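Local coordinates for protein peptide amidase (Stenotrophomonas maltophilia, PDB 1M22) that probably hydrolyses carboxamide bonds, with peptide amides as its likely substrates, as a serine hydrolase of the amidase signature family, at residues E185-I190 and E434-A439; C192-N197 and S446-M451; E399-A404 and A440-P445; F219-A224 and R323-Y328. All blocks are in the same frame, centred on the assembly; numbering follows the deposited sequence.

Contact 1: E185-I190 and E434-A439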
loop_
_atom_site.group_PDB
_atom_site.type_symbol
_atom_site.label_atom_id
_atom_site.label_comp_id
_atom_site.label_asym_id
_atom_site.label_seq_id
_atom_site.Cartn_x
_atom_site.Cartn_y
_atom_site.Cartn_z
ATOM N N GLU A 185 -0.706 -4.827 -1.411
ATOM C CA GLU A 185 -0.886 -4.799 -2.849
ATOM C C GLU A 185 -0.816 -6.187 -3.457
ATOM O O GLU A 185 0.007 -7.020 -3.064
ATOM C CB GLU A 185 0.171 -3.911 -3.532
ATOM C CG GLU A 185 0.062 -3.941 -5.069
ATOM C CD GLU A 185 0.645 -2.718 -5.777
ATOM O OE1 GLU A 185 0.681 -1.618 -5.179
ATOM O OE2 GLU A 185 1.041 -2.852 -6.957
ATOM N N THR A 186 -1.711 -6.426 -4.407
ATOM C CA THR A 186 -1.747 -7.667 -5.164
ATOM C C THR A 186 -1.448 -7.184 -6.588
ATOM O O THR A 186 -0.602 -7.741 -7.279
ATOM C CB THR A 186 -3.116 -8.347 -5.046
ATOM O OG1 THR A 186 -3.329 -8.717 -3.675
ATOM C CG2 THR A 186 -3.170 -9.594 -5.918
ATOM N N ASP A 187 -2.141 -6.130 -7.012
ATOM C CA ASP A 187 -1.885 -5.504 -8.308
ATOM C C ASP A 187 -2.422 -4.071 -8.305
ATOM O O ASP A 187 -3.581 -3.820 -8.652
ATOM C CB ASP A 187 -2.496 -6.281 -9.481
ATOM C CG ASP A 187 -1.968 -5.790 -10.828
ATOM O OD1 ASP A 187 -1.641 -4.590 -10.942
ATOM O OD2 ASP A 187 -1.874 -6.592 -11.780
ATOM N N GLY A 188 -1.564 -3.147 -7.880
ATOM C CA GLY A 188 -1.900 -1.734 -7.834
ATOM C C GLY A 188 -2.465 -1.194 -6.531
ATOM O O GLY A 188 -2.520 0.027 -6.354
ATOM N N SER A 189 -2.845 -2.075 -5.607
ATOM C CA SER A 189 -3.474 -1.648 -4.354
ATOM C C SER A 189 -2.711 -0.759 -3.380
ATOM O O SER A 189 -3.303 -0.263 -2.419
ATOM C CB SER A 189 -4.035 -2.856 -3.610
ATOM O OG SER A 189 -5.235 -3.293 -4.231
ATOM N N ILE A 190 -1.410 -0.581 -3.585
ATOM C CA ILE A 190 -0.661 0.344 -2.741
ATOM C C ILE A 190 -0.310 1.575 -3.571
ATOM O O ILE A 190 -0.687 2.692 -3.222
ATOM C CB ILE A 190 0.659 -0.255 -2.187
ATOM C CG1 ILE A 190 0.356 -1.206 -1.026
ATOM C CG2 ILE A 190 1.590 0.873 -1.708
ATOM C CD1 ILE A 190 1.567 -1.962 -0.522
ATOM N N GLU A 434 -1.144 2.201 -17.959
ATOM C CA GLU A 434 -0.510 2.028 -16.650
ATOM C C GLU A 434 0.569 0.956 -16.750
ATOM O O GLU A 434 0.459 0.034 -17.558
ATOM C CB GLU A 434 -1.547 1.633 -15.597
ATOM C CG GLU A 434 -2.661 2.652 -15.419
ATOM C CD GLU A 434 -3.721 2.189 -14.439
ATOM O OE1 GLU A 434 -4.239 1.067 -14.615
ATOM O OE2 GLU A 434 -4.039 2.946 -13.498
ATOM N N SER A 435 1.603 1.073 -15.920
ATOM C CA SER A 435 2.713 0.125 -15.940
ATOM C C SER A 435 2.990 -0.607 -14.627
ATOM O O SER A 435 3.766 -1.567 -14.614
ATOM C CB SER A 435 3.996 0.845 -16.367
ATOM O OG SER A 435 3.883 1.383 -17.676
ATOM N N TYR A 436 2.368 -0.174 -13.531
ATOM C CA TYR A 436 2.614 -0.798 -12.230
ATOM C C TYR A 436 2.279 -2.285 -12.137
ATOM O O TYR A 436 2.779 -2.979 -11.251
ATOM C CB TYR A 436 1.884 -0.029 -11.118
ATOM C CG TYR A 436 0.384 0.047 -11.280
ATOM C CD1 TYR A 436 -0.421 -1.074 -11.069
ATOM C CD2 TYR A 436 -0.232 1.239 -11.657
ATOM C CE1 TYR A 436 -1.804 -1.007 -11.233
ATOM C CE2 TYR A 436 -1.612 1.316 -11.823
ATOM C CZ TYR A 436 -2.390 0.191 -11.611
ATOM O OH TYR A 436 -3.753 0.260 -11.791
ATOM N N SER A 437 1.447 -2.781 -13.044
ATOM C CA SER A 437 1.089 -4.192 -13.020
ATOM C C SER A 437 2.318 -5.074 -13.224
ATOM O O SER A 437 2.388 -6.184 -12.699
ATOM C CB SER A 437 0.055 -4.502 -14.103
ATOM O OG SER A 437 -0.291 -5.880 -14.095
ATOM N N ALA A 438 3.287 -4.582 -13.989
ATOM C CA ALA A 438 4.500 -5.349 -14.248
ATOM C C ALA A 438 5.211 -5.694 -12.941
ATOM O O ALA A 438 5.600 -6.838 -12.720
ATOM C CB ALA A 438 5.436 -4.567 -15.164
ATOM N N ALA A 439 5.383 -4.704 -12.071
ATOM C CA ALA A 439 6.051 -4.952 -10.801
ATOM C C ALA A 439 5.223 -5.881 -9.918
ATOM O O ALA A 439 5.758 -6.779 -9.268
ATOM C CB ALA A 439 6.314 -3.633 -10.079
HETATM O O HOH W 1 3.225 -2.167 -8.430
#
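The loop that carries the catalytic nucleophile Ser-189 meets the start of helix 436-442 here, with Asp-187 and Gly-188 touching Tyr-436 and Ser-437. Ser-437 OG donates to Asp-187 OD2 at 2.9 Å, where it meets the syn lone pair of OD2, on the side of the other carboxylate oxygen. The aspartate reaches across because its CG stands anti to the backbone N (chi1 -168°). OD1, the other oxygen, lies at the edge of the Tyr-436 ring, 3.6 Å from CE1. Gly-188 suits the next position: its phi of 93° is readily adopted by glycine, and with no side chain its CA can come within 3.5 Å of Tyr-436 CE1. Glu-185, at the end of strand 180-185, holds the turn from within. Its OE1 accepts from Ile-190 N at 2.8 Å, met on the anti side and well out of the carboxylate plane, while OE2 takes a weak bond from Gly-188 N. A water adds a second bridge, donating to Glu-185 OE2 at 2.7 Å and to Tyr-436 O at 3.0 Å. Beyond the pair, Ser-189 OG is hydrogen-bonded to Ser-165 OG, another active-site residue, and Trp-318 NE1 bonds to Ser-437 OG. Glu-322 brings a like charge close to Asp-187 OD2, which may raise the affinity of one of these two carboxylates for a proton.

Contact 2: C192-N197 and S446-M451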
loop_
_atom_site.group_PDB
_atom_site.type_symbol
_atom_site.label_atom_id
_atom_site.label_comp_id
_atom_site.label_asym_id
_atom_site.label_seq_id
_atom_site.Cartn_x
_atom_site.Cartn_y
_atom_site.Cartn_z
ATOM N N CYS A 192 -1.400 2.718 -6.535
ATOM C CA CYS A 192 -2.471 3.486 -7.159
ATOM C C CYS A 192 -3.158 4.420 -6.163
ATOM O O CYS A 192 -3.257 5.623 -6.414
ATOM C CB CYS A 192 -3.496 2.558 -7.811
ATOM S SG CYS A 192 -4.332 3.325 -9.211
ATOM N N PRO A 193 -3.648 3.890 -5.028
ATOM C CA PRO A 193 -4.290 4.830 -4.102
ATOM C C PRO A 193 -3.292 5.830 -3.521
ATOM O O PRO A 193 -3.655 6.951 -3.179
ATOM C CB PRO A 193 -4.936 3.920 -3.052
ATOM C CG PRO A 193 -4.133 2.649 -3.127
ATOM C CD PRO A 193 -3.857 2.495 -4.601
ATOM N N ALA A 194 -2.027 5.441 -3.410
ATOM C CA ALA A 194 -1.044 6.383 -2.896
ATOM C C ALA A 194 -0.940 7.565 -3.867
ATOM O O ALA A 194 -1.005 8.726 -3.456
ATOM C CB ALA A 194 0.312 5.701 -2.732
ATOM N N ALA A 195 -0.801 7.278 -5.159
ATOM C CA ALA A 195 -0.692 8.339 -6.155
ATOM C C ALA A 195 -1.961 9.188 -6.226
ATOM O O ALA A 195 -1.895 10.418 -6.292
ATOM C CB ALA A 195 -0.391 7.738 -7.528
ATOM N N ILE A 196 -3.109 8.518 -6.216
ATOM C CA ILE A 196 -4.414 9.172 -6.302
ATOM C C ILE A 196 -4.670 10.130 -5.136
ATOM O O ILE A 196 -5.380 11.134 -5.290
ATOM C CB ILE A 196 -5.523 8.086 -6.382
ATOM C CG1 ILE A 196 -5.504 7.438 -7.772
ATOM C CG2 ILE A 196 -6.898 8.676 -6.053
ATOM C CD1 ILE A 196 -6.037 8.321 -8.882
ATOM N N ASN A 197 -4.080 9.830 -3.984
ATOM C CA ASN A 197 -4.248 10.661 -2.796
ATOM C C ASN A 197 -3.004 11.476 -2.426
ATOM O O ASN A 197 -2.867 11.938 -1.294
ATOM C CB ASN A 197 -4.706 9.790 -1.620
ATOM C CG ASN A 197 -6.091 9.205 -1.839
ATOM O OD1 ASN A 197 -7.100 9.909 -1.733
ATOM N ND2 ASN A 197 -6.151 7.918 -2.162
ATOM N N SER A 446 8.126 -1.531 -6.335
ATOM C CA SER A 446 7.638 -0.335 -7.007
ATOM C C SER A 446 7.416 0.723 -5.931
ATOM O O SER A 446 7.156 0.395 -4.773
ATOM C CB SER A 446 6.350 -0.619 -7.784
ATOM O OG SER A 446 5.308 -1.059 -6.939
ATOM N N LEU A 447 7.520 1.989 -6.316
ATOM C CA LEU A 447 7.400 3.085 -5.365
ATOM C C LEU A 447 6.896 4.325 -6.084
ATOM O O LEU A 447 7.469 4.730 -7.098
ATOM C CB LEU A 447 8.790 3.350 -4.770
ATOM C CG LEU A 447 9.052 4.232 -3.546
ATOM C CD1 LEU A 447 10.530 4.137 -3.175
ATOM C CD2 LEU A 447 8.671 5.669 -3.839
ATOM N N THR A 448 5.824 4.924 -5.573
ATOM C CA THR A 448 5.289 6.132 -6.187
ATOM C C THR A 448 5.552 7.340 -5.292
ATOM O O THR A 448 5.435 7.256 -4.071
ATOM C CB THR A 448 3.764 6.003 -6.477
ATOM O OG1 THR A 448 3.302 7.193 -7.131
ATOM C CG2 THR A 448 2.976 5.792 -5.194
ATOM N N VAL A 449 5.929 8.451 -5.920
ATOM C CA VAL A 449 6.214 9.710 -5.233
ATOM C C VAL A 449 5.387 10.818 -5.883
ATOM O O VAL A 449 5.294 10.891 -7.105
ATOM C CB VAL A 449 7.712 10.104 -5.358
ATOM C CG1 VAL A 449 7.980 11.400 -4.596
ATOM C CG2 VAL A 449 8.593 8.983 -4.843
ATOM N N PRO A 450 4.772 11.692 -5.073
ATOM C CA PRO A 450 3.970 12.781 -5.641
ATOM C C PRO A 450 4.777 13.625 -6.627
ATOM O O PRO A 450 5.918 13.992 -6.341
ATOM C CB PRO A 450 3.571 13.584 -4.410
ATOM C CG PRO A 450 3.434 12.526 -3.360
ATOM C CD PRO A 450 4.660 11.667 -3.603
ATOM N N MET A 451 4.197 13.933 -7.784
ATOM C CA MET A 451 4.911 14.747 -8.757
ATOM C C MET A 451 4.123 15.966 -9.230
ATOM O O MET A 451 4.561 16.689 -10.122
ATOM C CB MET A 451 5.352 13.902 -9.957
ATOM C CG MET A 451 4.276 13.536 -10.951
ATOM S SD MET A 451 5.068 13.045 -12.508
ATOM C CE MET A 451 5.828 14.498 -12.905
#
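Thr-448 reaches from the central mixed sheet to Ala-194 and Ala-195, so that helix 191-196 lies against strand 446-454, part of the layered alpha/beta fold of amidase signature enzymes, in which helices cover a central mixed sheet. The strand is interior, hydrogen-bonded on its two edges to strands 200-203 and 457-464. At Thr-448 the CB points toward the helix and splits into two branches with different tasks. OG1 stands anti to the backbone N (chi1 -178°), which leaves the methyl between N and the carbonyl carbon. That methyl, CG2, meets Ala-194 CB at 3.6 Å and approaches Ala-195 N at 4.1 Å. OG1 goes to the other alanine and lies 3.8 Å from Ala-195 CB, a van der Waals contact alone; its polar need is met by a hydrogen bond with Thr-417 OG1. A beta-branched residue suits the strand, and threonine supplies both a methyl for the helix and a hydroxyl for the neighbouring loop, while small alanines allow the helix backbone to come close, with the CA atoms of Ala-195 and Thr-448 6.4 Å apart. Val-449, next along, points away and packs on helix 470-484 on the other side of the sheet. The helix then ends at Asn-197, whose backbone N (3.0 Å) and side-chain ND2 (2.9 Å) both donate to Pro-193 O, reaching it from opposite faces of its carbonyl plane.

Contact 3: E399-A404 and A440-P445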
loop_
_atom_site.group_PDB
_atom_site.type_symbol
_atom_site.label_atom_id
_atom_site.label_comp_id
_atom_site.label_asym_id
_atom_site.label_seq_id
_atom_site.Cartn_x
_atom_site.Cartn_y
_atom_site.Cartn_z
ATOM N N GLU A 399 11.446 -11.471 -18.620
ATOM C CA GLU A 399 11.219 -11.032 -19.988
ATOM C C GLU A 399 10.448 -9.719 -20.091
ATOM O O GLU A 399 10.065 -9.295 -21.182
ATOM C CB GLU A 399 10.503 -12.145 -20.761
ATOM C CG GLU A 399 11.397 -13.356 -21.016
ATOM C CD GLU A 399 10.637 -14.579 -21.498
ATOM O OE1 GLU A 399 9.606 -14.418 -22.180
ATOM O OE2 GLU A 399 11.086 -15.706 -21.204
ATOM N N GLY A 400 10.241 -9.074 -18.946
ATOM C CA GLY A 400 9.531 -7.807 -18.912
ATOM C C GLY A 400 10.410 -6.716 -18.330
ATOM O O GLY A 400 11.222 -6.116 -19.035
ATOM N N ILE A 401 10.257 -6.463 -17.034
ATOM C CA ILE A 401 11.051 -5.443 -16.365
ATOM C C ILE A 401 12.555 -5.685 -16.528
ATOM O O ILE A 401 13.305 -4.765 -16.858
ATOM C CB ILE A 401 10.706 -5.379 -14.857
ATOM C CG1 ILE A 401 9.319 -4.754 -14.667
ATOM C CG2 ILE A 401 11.775 -4.590 -14.101
ATOM C CD1 ILE A 401 8.777 -4.870 -13.248
ATOM N N ASP A 402 12.998 -6.920 -16.310
ATOM C CA ASP A 402 14.424 -7.211 -16.420
ATOM C C ASP A 402 14.958 -7.035 -17.836
ATOM O O ASP A 402 16.096 -6.608 -18.023
ATOM C CB ASP A 402 14.731 -8.621 -15.917
ATOM C CG ASP A 402 14.455 -8.781 -14.436
ATOM O OD1 ASP A 402 14.687 -7.816 -13.676
ATOM O OD2 ASP A 402 14.017 -9.876 -14.032
ATOM N N ALA A 403 14.142 -7.359 -18.833
ATOM C CA ALA A 403 14.572 -7.206 -20.218
ATOM C C ALA A 403 14.776 -5.727 -20.536
ATOM O O ALA A 403 15.736 -5.353 -21.209
ATOM C CB ALA A 403 13.536 -7.811 -21.162
ATOM N N ALA A 404 13.875 -4.878 -20.047
ATOM C CA ALA A 404 13.987 -3.445 -20.285
ATOM C C ALA A 404 15.198 -2.873 -19.553
ATOM O O ALA A 404 15.936 -2.056 -20.104
ATOM C CB ALA A 404 12.713 -2.736 -19.837
ATOM N N ALA A 440 3.913 -5.670 -9.896
ATOM C CA ALA A 440 3.042 -6.507 -9.085
ATOM C C ALA A 440 3.101 -7.977 -9.507
ATOM O O ALA A 440 3.242 -8.868 -8.670
ATOM C CB ALA A 440 1.602 -5.994 -9.163
ATOM N N VAL A 441 3.002 -8.223 -10.808
ATOM C CA VAL A 441 3.016 -9.587 -11.320
ATOM C C VAL A 441 4.397 -10.240 -11.218
ATOM O O VAL A 441 4.508 -11.441 -10.973
ATOM C CB VAL A 441 2.498 -9.605 -12.775
ATOM C CG1 VAL A 441 2.581 -11.007 -13.360
ATOM C CG2 VAL A 441 1.052 -9.108 -12.795
ATOM N N ALA A 442 5.452 -9.449 -11.387
ATOM C CA ALA A 442 6.812 -9.972 -11.289
ATOM C C ALA A 442 7.216 -10.182 -9.834
ATOM O O ALA A 442 8.161 -10.916 -9.551
ATOM C CB ALA A 442 7.788 -9.007 -11.949
ATOM N N GLY A 443 6.493 -9.540 -8.916
ATOM C CA GLY A 443 6.825 -9.635 -7.504
ATOM C C GLY A 443 8.012 -8.731 -7.209
ATOM O O GLY A 443 8.742 -8.941 -6.235
ATOM N N TYR A 444 8.196 -7.721 -8.057
ATOM C CA TYR A 444 9.301 -6.767 -7.941
ATOM C C TYR A 444 8.866 -5.488 -7.232
ATOM O O TYR A 444 7.683 -5.161 -7.193
ATOM C CB TYR A 444 9.832 -6.417 -9.331
ATOM C CG TYR A 444 10.577 -7.529 -10.042
ATOM C CD1 TYR A 444 10.734 -8.793 -9.464
ATOM C CD2 TYR A 444 11.127 -7.311 -11.302
ATOM C CE1 TYR A 444 11.428 -9.811 -10.136
ATOM C CE2 TYR A 444 11.816 -8.318 -11.977
ATOM C CZ TYR A 444 11.961 -9.559 -11.388
ATOM O OH TYR A 444 12.655 -10.542 -12.058
ATOM N N PRO A 445 9.827 -4.727 -6.689
ATOM C CA PRO A 445 9.488 -3.488 -5.984
ATOM C C PRO A 445 9.068 -2.308 -6.856
ATOM O O PRO A 445 9.572 -2.113 -7.965
ATOM C CB PRO A 445 10.758 -3.192 -5.191
ATOM C CG PRO A 445 11.836 -3.654 -6.140
ATOM C CD PRO A 445 11.282 -4.978 -6.651
#
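Asp-402 OD2 accepts a very short hydrogen bond from Tyr-444 OH, 2.5 Å long, joining helix 383-407 to Tyr-444, whose backbone N closes the Schellman motif that ends helix 436-442. The carboxylate oxygen lies at the ring edge, in its plane, yet the carboxylate and ring planes are turned 41° apart, and the two side chains cross at about a right angle. OD1 of the same aspartate comes 3.4 Å from Tyr-444 CE2 and is hydrogen-bonded to Thr-466 OG1, so the group is held at both oxygens and its rotation is fixed. Beside this polar end, Ile-401 and the tyrosine slide past each other in opposite directions. Ile-401 CG2 comes in at the ring edge, 4.0 Å from Tyr-444 CD2, and Ile-401 CD1 is 3.9 Å from that same carbon. The long isoleucine arm also touches Ala-442 CB, at 4.4 Å. Tyrosine suits its place, offering carbon to the isoleucine and a hydroxyl to the acid. Glycine is equally apt at position 443, the C-prime residue, where phi is positive (78°); the chain turns there and Tyr-444 N returns to Ala-439 O. This fold-back sets the ring beneath its own helix end, with Ala-442 CB 3.6 Å from the plane of the Tyr-444 ring and over its centre.

Contact 4: F219-A224 and R323-Y328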
loop_
_atom_site.group_PDB
_atom_site.type_symbol
_atom_site.label_atom_id
_atom_site.label_comp_id
_atom_site.label_asym_id
_atom_site.label_seq_id
_atom_site.Cartn_x
_atom_site.Cartn_y
_atom_site.Cartn_z
ATOM N N PHE A 219 -0.484 -15.617 -3.020
ATOM C CA PHE A 219 0.809 -15.766 -2.368
ATOM C C PHE A 219 1.928 -15.402 -3.342
ATOM O O PHE A 219 3.037 -15.067 -2.928
ATOM C CB PHE A 219 0.997 -17.183 -1.804
ATOM C CG PHE A 219 0.777 -18.282 -2.798
ATOM C CD1 PHE A 219 1.701 -18.531 -3.805
ATOM C CD2 PHE A 219 -0.348 -19.090 -2.705
ATOM C CE1 PHE A 219 1.503 -19.578 -4.708
ATOM C CE2 PHE A 219 -0.553 -20.138 -3.601
ATOM C CZ PHE A 219 0.372 -20.381 -4.602
ATOM N N SER A 220 1.639 -15.439 -4.638
ATOM C CA SER A 220 2.641 -15.086 -5.634
ATOM C C SER A 220 2.880 -13.578 -5.750
ATOM O O SER A 220 4.006 -13.153 -6.026
ATOM C CB SER A 220 2.238 -15.620 -7.014
ATOM O OG SER A 220 2.300 -17.037 -7.061
ATOM N N GLN A 221 1.843 -12.773 -5.518
ATOM C CA GLN A 221 1.959 -11.322 -5.680
ATOM C C GLN A 221 1.722 -10.449 -4.453
ATOM O O GLN A 221 2.162 -9.303 -4.421
ATOM C CB GLN A 221 1.003 -10.867 -6.795
ATOM C CG GLN A 221 1.237 -11.602 -8.112
ATOM C CD GLN A 221 0.307 -11.194 -9.248
ATOM O OE1 GLN A 221 0.257 -11.866 -10.278
ATOM N NE2 GLN A 221 -0.421 -10.094 -9.077
ATOM N N ASP A 222 1.034 -10.980 -3.450
ATOM C CA ASP A 222 0.702 -10.214 -2.250
ATOM C C ASP A 222 1.869 -9.706 -1.428
ATOM O O ASP A 222 2.855 -10.405 -1.226
ATOM C CB ASP A 222 -0.127 -11.055 -1.275
ATOM C CG ASP A 222 -1.583 -11.207 -1.673
ATOM O OD1 ASP A 222 -1.968 -10.876 -2.811
ATOM O OD2 ASP A 222 -2.349 -11.689 -0.807
ATOM N N THR A 223 1.737 -8.483 -0.933
ATOM C CA THR A 223 2.713 -7.943 -0.003
ATOM C C THR A 223 2.209 -6.687 0.662
ATOM O O THR A 223 1.493 -5.884 0.058
ATOM C CB THR A 223 4.090 -7.628 -0.625
ATOM O OG1 THR A 223 4.981 -7.208 0.423
ATOM C CG2 THR A 223 3.988 -6.523 -1.661
ATOM N N ALA A 224 2.557 -6.545 1.930
ATOM C CA ALA A 224 2.211 -5.354 2.676
ATOM C C ALA A 224 3.300 -4.345 2.324
ATOM O O ALA A 224 4.377 -4.710 1.833
ATOM C CB ALA A 224 2.217 -5.637 4.171
ATOM N N ARG A 323 -4.952 -13.342 -14.234
ATOM C CA ARG A 323 -6.339 -13.553 -13.836
ATOM C C ARG A 323 -6.488 -14.979 -13.319
ATOM O O ARG A 323 -7.081 -15.217 -12.269
ATOM C CB ARG A 323 -7.256 -13.327 -15.043
ATOM C CG ARG A 323 -8.747 -13.498 -14.784
ATOM C CD ARG A 323 -9.533 -13.191 -16.055
ATOM N NE ARG A 323 -10.977 -13.136 -15.837
ATOM C CZ ARG A 323 -11.738 -14.183 -15.534
ATOM N NH1 ARG A 323 -11.199 -15.389 -15.408
ATOM N NH2 ARG A 323 -13.042 -14.024 -15.360
ATOM N N THR A 324 -5.930 -15.924 -14.065
ATOM C CA THR A 324 -5.998 -17.327 -13.695
ATOM C C THR A 324 -5.313 -17.636 -12.367
ATOM O O THR A 324 -5.909 -18.255 -11.485
ATOM C CB THR A 324 -5.367 -18.210 -14.790
ATOM O OG1 THR A 324 -6.125 -18.081 -16.000
ATOM C CG2 THR A 324 -5.346 -19.668 -14.361
ATOM N N LEU A 325 -4.069 -17.197 -12.204
ATOM C CA LEU A 325 -3.360 -17.503 -10.969
ATOM C C LEU A 325 -4.021 -16.877 -9.740
ATOM O O LEU A 325 -4.034 -17.481 -8.671
ATOM C CB LEU A 325 -1.882 -17.091 -11.079
ATOM C CG LEU A 325 -1.464 -15.626 -10.974
ATOM C CD1 LEU A 325 -1.261 -15.254 -9.509
ATOM C CD2 LEU A 325 -0.167 -15.421 -11.740
ATOM N N LEU A 326 -4.584 -15.682 -9.893
ATOM C CA LEU A 326 -5.243 -15.026 -8.768
ATOM C C LEU A 326 -6.471 -15.804 -8.293
ATOM O O LEU A 326 -6.695 -15.939 -7.094
ATOM C CB LEU A 326 -5.653 -13.595 -9.138
ATOM C CG LEU A 326 -4.520 -12.601 -9.410
ATOM C CD1 LEU A 326 -5.106 -11.236 -9.733
ATOM C CD2 LEU A 326 -3.609 -12.510 -8.198
ATOM N N LEU A 327 -7.263 -16.315 -9.232
ATOM C CA LEU A 327 -8.453 -17.077 -8.872
ATOM C C LEU A 327 -8.084 -18.332 -8.086
ATOM O O LEU A 327 -8.669 -18.612 -7.043
ATOM C CB LEU A 327 -9.239 -17.457 -10.131
ATOM C CG LEU A 327 -9.933 -16.307 -10.867
ATOM C CD1 LEU A 327 -10.401 -16.776 -12.235
ATOM C CD2 LEU A 327 -11.105 -15.801 -10.039
ATOM N N TYR A 328 -7.104 -19.080 -8.583
ATOM C CA TYR A 328 -6.678 -20.298 -7.908
ATOM C C TYR A 328 -6.059 -20.025 -6.543
ATOM O O TYR A 328 -6.388 -20.683 -5.556
ATOM C CB TYR A 328 -5.658 -21.062 -8.758
ATOM C CG TYR A 328 -6.255 -21.896 -9.870
ATOM C CD1 TYR A 328 -6.732 -21.304 -11.036
ATOM C CD2 TYR A 328 -6.321 -23.285 -9.760
ATOM C CE1 TYR A 328 -7.259 -22.076 -12.074
ATOM C CE2 TYR A 328 -6.846 -24.066 -10.789
ATOM C CZ TYR A 328 -7.310 -23.454 -11.941
ATOM O OH TYR A 328 -7.818 -24.219 -12.968
#
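Gln-221 meets Leu-325 and Leu-326 with its amide end, crossing the first side chain obliquely and the second at about a right angle. Its chain is extended beyond CG (chi2 180°), which carries the amide the full distance from the loop before strand 223-228 to helix 319-340. There the two halves of the amide take different neighbours. Gln-221 OE1 faces the fork of Leu-325, 3.8 Å from CD1 and 3.9 Å from CD2, in contacts that are purely van der Waals. NE2 lies 4.1 Å from Leu-326 CD2, but its hydrogen bond goes to Thr-186 O, and that bond helps fix which way the amide faces. With its CG in the crowded position between backbone N and carbonyl carbon (chi1 76°), uncommon for leucine in a helix, Leu-325 turns both methyls to the amide oxygen. Ser-220 adds a smaller touch, its CB 4.3 Å from Leu-325 CD1, while its OG is hydrogen-bonded to Glu-329 OE2 one turn further along the helix. Glutamine fits here since its length spans the gap and its amide can serve the loop backbone, while leucines give the helix an apolar side to set against it. Leu-325 also packs on Ala-392 of helix 383-407, and backbone bonds tie Thr-223 to Glu-185, so the contact lies where helices 319-340 and 383-407 approach the start of strand 223-228, beside the end of its neighbour 180-185.

Contact 2 is wholly buried and contact 4 largely so, whereas contacts 1 and 3 are only partly buried and carry the polar chemistry between segments. Contacts 1 and 3 share helix 436-442, using its start and its end; strand 446-454 of contact 2 follows directly. Contact 1 is the hub, touching all three others: Gly-188 O packs on Pro-193 CD, Thr-186 OG1 pairs with Asp-222 OD1, and Ala-440 CB rests against Asp-187 CA. Contacts 2 and 4 do not touch each other, though both reach the central sheet. Near the active site, carboxylates and a water bridge loop to helix; deeper, small methyls suffice, and at contact 4 an amide lies among leucines.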